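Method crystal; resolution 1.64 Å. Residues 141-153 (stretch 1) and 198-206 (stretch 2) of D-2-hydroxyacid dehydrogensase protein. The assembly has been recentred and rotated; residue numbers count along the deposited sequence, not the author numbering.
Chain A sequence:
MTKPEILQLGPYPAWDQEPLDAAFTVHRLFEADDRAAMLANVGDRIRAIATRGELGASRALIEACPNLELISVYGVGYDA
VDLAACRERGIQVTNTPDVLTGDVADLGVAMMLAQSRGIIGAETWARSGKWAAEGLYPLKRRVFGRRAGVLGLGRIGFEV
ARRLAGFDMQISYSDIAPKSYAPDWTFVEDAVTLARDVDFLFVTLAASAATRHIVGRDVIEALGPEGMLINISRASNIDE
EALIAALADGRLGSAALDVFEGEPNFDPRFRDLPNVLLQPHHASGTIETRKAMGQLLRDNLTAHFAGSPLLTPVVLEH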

# COMPACT_ATOMS: atom_id res chain seq x y z
N ARG A 141 -4.65 -26.56 -5.60
CA ARG A 141 -3.23 -26.73 -5.31
C ARG A 141 -2.85 -26.39 -3.88
O ARG A 141 -3.22 -25.33 -3.35
CB ARG A 141 -2.38 -25.90 -6.27
CG ARG A 141 -2.52 -26.31 -7.74
CD ARG A 141 -2.06 -27.74 -7.98
NE ARG A 141 -0.69 -27.99 -7.55
CZ ARG A 141 0.40 -27.79 -8.30
NH1 ARG A 141 0.28 -27.32 -9.53
NH2 ARG A 141 1.60 -28.06 -7.81
N ARG A 142 -2.07 -27.28 -3.28
CA ARG A 142 -1.55 -27.12 -1.93
C ARG A 142 -0.72 -25.85 -1.73
O ARG A 142 0.03 -25.41 -2.62
CB ARG A 142 -0.71 -28.34 -1.56
CG ARG A 142 -0.00 -28.22 -0.20
CD ARG A 142 0.78 -29.47 0.14
NE ARG A 142 -0.08 -30.66 0.25
CZ ARG A 142 0.38 -31.87 0.52
NH1 ARG A 142 1.69 -32.05 0.73
NH2 ARG A 142 -0.44 -32.90 0.59
N VAL A 143 -0.84 -25.27 -0.54
CA VAL A 143 0.03 -24.18 -0.13
C VAL A 143 1.14 -24.64 0.84
O VAL A 143 2.32 -24.43 0.57
CB VAL A 143 -0.77 -23.00 0.48
CG1 VAL A 143 0.18 -21.99 1.14
CG2 VAL A 143 -1.61 -22.33 -0.58
N PHE A 144 0.76 -25.28 1.95
CA PHE A 144 1.71 -25.53 3.02
C PHE A 144 2.91 -26.36 2.57
O PHE A 144 2.79 -27.24 1.72
CB PHE A 144 1.05 -26.20 4.24
CG PHE A 144 0.87 -27.70 4.11
CD1 PHE A 144 -0.24 -28.23 3.47
CD2 PHE A 144 1.83 -28.58 4.62
CE1 PHE A 144 -0.39 -29.61 3.33
CE2 PHE A 144 1.68 -29.96 4.48
CZ PHE A 144 0.56 -30.47 3.83
N GLY A 145 4.07 -26.05 3.14
CA GLY A 145 5.28 -26.80 2.89
C GLY A 145 5.97 -26.49 1.57
O GLY A 145 7.05 -27.01 1.30
N ARG A 146 5.36 -25.64 0.75
CA ARG A 146 5.90 -25.33 -0.57
C ARG A 146 6.82 -24.11 -0.48
O ARG A 146 7.14 -23.65 0.61
CB ARG A 146 4.77 -25.17 -1.59
CG ARG A 146 3.95 -26.47 -1.76
CD ARG A 146 2.88 -26.35 -2.83
NE ARG A 146 3.44 -26.17 -4.16
CZ ARG A 146 2.76 -25.70 -5.20
NH1 ARG A 146 1.49 -25.37 -5.07
NH2 ARG A 146 3.36 -25.57 -6.38
N ARG A 147 7.28 -23.61 -1.63
CA ARG A 147 8.33 -22.60 -1.64
C ARG A 147 7.76 -21.21 -1.90
O ARG A 147 7.00 -21.02 -2.84
CB ARG A 147 9.37 -22.95 -2.71
CG ARG A 147 10.00 -24.35 -2.53
CD ARG A 147 10.72 -24.77 -3.80
NE ARG A 147 9.82 -24.76 -4.95
CZ ARG A 147 10.20 -24.92 -6.21
NH1 ARG A 147 11.48 -25.11 -6.51
NH2 ARG A 147 9.29 -24.90 -7.18
N ALA A 148 8.13 -20.25 -1.06
CA ALA A 148 7.65 -18.88 -1.19
C ALA A 148 8.81 -17.90 -1.16
O ALA A 148 9.73 -18.06 -0.37
CB ALA A 148 6.64 -18.56 -0.08
N GLY A 149 8.73 -16.90 -2.02
CA GLY A 149 9.72 -15.85 -2.06
C GLY A 149 9.07 -14.53 -1.71
O GLY A 149 7.93 -14.27 -2.10
N VAL A 150 9.80 -13.70 -0.98
CA VAL A 150 9.32 -12.37 -0.61
C VAL A 150 10.26 -11.33 -1.19
O VAL A 150 11.45 -11.27 -0.83
CB VAL A 150 9.19 -12.23 0.91
CG1 VAL A 150 8.64 -10.86 1.30
CG2 VAL A 150 8.29 -13.34 1.47
N LEU A 151 9.74 -10.51 -2.11
CA LEU A 151 10.51 -9.48 -2.80
C LEU A 151 10.34 -8.16 -2.05
O LEU A 151 9.29 -7.51 -2.14
CB LEU A 151 10.07 -9.36 -4.25
CG LEU A 151 10.79 -8.31 -5.09
CD1 LEU A 151 12.29 -8.55 -5.05
CD2 LEU A 151 10.28 -8.38 -6.51
N GLY A 152 11.36 -7.81 -1.29
CA GLY A 152 11.29 -6.68 -0.37
C GLY A 152 10.96 -7.18 1.02
O GLY A 152 9.82 -7.55 1.29
N LEU A 153 11.95 -7.20 1.90
CA LEU A 153 11.74 -7.70 3.26
C LEU A 153 11.87 -6.58 4.30
O LEU A 153 12.66 -6.67 5.24
CB LEU A 153 12.67 -8.87 3.57
CG LEU A 153 12.12 -9.75 4.70
CD1 LEU A 153 11.13 -10.77 4.16
CD2 LEU A 153 13.25 -10.42 5.45
N VAL A 198 10.87 -20.54 -6.48
CA VAL A 198 9.66 -20.52 -5.62
C VAL A 198 8.37 -20.79 -6.37
O VAL A 198 8.30 -20.64 -7.59
CB VAL A 198 9.53 -19.20 -4.81
CG1 VAL A 198 10.76 -18.95 -4.00
CG2 VAL A 198 9.24 -18.02 -5.74
N ASP A 199 7.34 -21.17 -5.62
CA ASP A 199 6.02 -21.45 -6.15
C ASP A 199 5.08 -20.25 -6.01
O ASP A 199 4.11 -20.13 -6.74
CB ASP A 199 5.43 -22.66 -5.43
CG ASP A 199 6.35 -23.87 -5.51
OD1 ASP A 199 6.58 -24.33 -6.64
OD2 ASP A 199 6.85 -24.35 -4.46
N PHE A 200 5.39 -19.36 -5.06
CA PHE A 200 4.58 -18.19 -4.76
C PHE A 200 5.55 -17.05 -4.54
O PHE A 200 6.51 -17.21 -3.79
CB PHE A 200 3.79 -18.40 -3.46
CG PHE A 200 2.91 -19.62 -3.46
CD1 PHE A 200 1.62 -19.57 -3.96
CD2 PHE A 200 3.38 -20.82 -2.93
CE1 PHE A 200 0.80 -20.70 -3.94
CE2 PHE A 200 2.56 -21.96 -2.93
CZ PHE A 200 1.28 -21.89 -3.42
N LEU A 201 5.33 -15.92 -5.21
CA LEU A 201 6.20 -14.75 -5.04
C LEU A 201 5.38 -13.56 -4.58
O LEU A 201 4.44 -13.14 -5.28
CB LEU A 201 6.90 -14.40 -6.36
CG LEU A 201 7.82 -13.18 -6.34
CD1 LEU A 201 9.01 -13.40 -5.41
CD2 LEU A 201 8.31 -12.84 -7.75
N PHE A 202 5.72 -13.02 -3.42
CA PHE A 202 5.03 -11.85 -2.89
C PHE A 202 5.82 -10.61 -3.22
O PHE A 202 7.03 -10.55 -2.96
CB PHE A 202 4.91 -11.97 -1.36
CG PHE A 202 3.94 -13.02 -0.91
CD1 PHE A 202 4.33 -14.36 -0.83
CD2 PHE A 202 2.64 -12.68 -0.59
CE1 PHE A 202 3.44 -15.34 -0.42
CE2 PHE A 202 1.74 -13.67 -0.18
CZ PHE A 202 2.15 -14.99 -0.09
N VAL A 203 5.16 -9.61 -3.78
CA VAL A 203 5.81 -8.34 -4.08
C VAL A 203 5.44 -7.34 -2.99
O VAL A 203 4.28 -6.90 -2.89
CB VAL A 203 5.41 -7.80 -5.45
CG1 VAL A 203 6.18 -6.52 -5.75
CG2 VAL A 203 5.69 -8.85 -6.50
N THR A 204 6.42 -7.05 -2.15
CA THR A 204 6.25 -6.22 -0.96
C THR A 204 7.37 -5.19 -0.93
O THR A 204 8.07 -5.03 0.06
CB THR A 204 6.23 -7.08 0.32
OG1 THR A 204 7.33 -8.00 0.30
CG2 THR A 204 4.95 -7.88 0.40
N LEU A 205 7.54 -4.51 -2.06
CA LEU A 205 8.53 -3.45 -2.22
C LEU A 205 7.92 -2.12 -1.84
O LEU A 205 6.97 -1.66 -2.48
CB LEU A 205 8.99 -3.38 -3.68
CG LEU A 205 9.84 -4.53 -4.21
CD1 LEU A 205 9.90 -4.48 -5.74
CD2 LEU A 205 11.24 -4.47 -3.61
N ALA A 206 8.47 -1.49 -0.81
CA ALA A 206 7.91 -0.26 -0.26
C ALA A 206 8.21 0.96 -1.13
O ALA A 206 7.41 1.90 -1.20
CB ALA A 206 8.39 -0.04 1.17
O HOH W 1 6.57 -27.20 -4.57

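Two neighbouring parallel β-strands, 147-151 and 200-203, are joined by a backbone hydrogen-bond ladder that is clamped at its start by an arginine-aspartate salt bridge and closed at its end by a threonine hydroxyl. The ladder runs from Gly 149 N to Phe 200 O (2.9 Å), Phe 202 N to Gly 149 O (2.9 Å), Leu 151 N to Phe 202 O (2.8 Å) and Thr 204 N to Leu 151 O (2.9 Å). At the start, Arg 147 O accepts from Asp 199 N (2.8 Å) and Phe 200 N (3.2 Å). The Asp 199 carboxylate answers: OD2 takes Arg 147 N and Arg 147 NE (both 3.0 Å), while OD1 meets Arg 147 NH2 at 2.8 Å; the NE and NH2 bonds form a bidentate, nearly linear pair. Arg 146 NH2 adds a longer salt bridge to Asp 199 OD1 (3.5 Å), its guanidinium lying with one face over Phe 200 CE2. The stretches bury 866 Å², both sides summed; Leu 151 and Phe 200 are the most covered, which suits their large apolar side chains. Ala 148, Val 150, Phe 200 and Phe 202 share one face, where Ala 148 CB lies 4.4 Å from Phe 200 CB; on the other, Leu 151 CB is 4.3 Å from Leu 201 CD1. Gly 149 leaves room for Val 198 CG1, 3.5 Å from Gly 149 N. A CB on Gly 152 would clash with Thr 204 O. Thr 204 OG1 donates to Gly 152 O (2.7 Å).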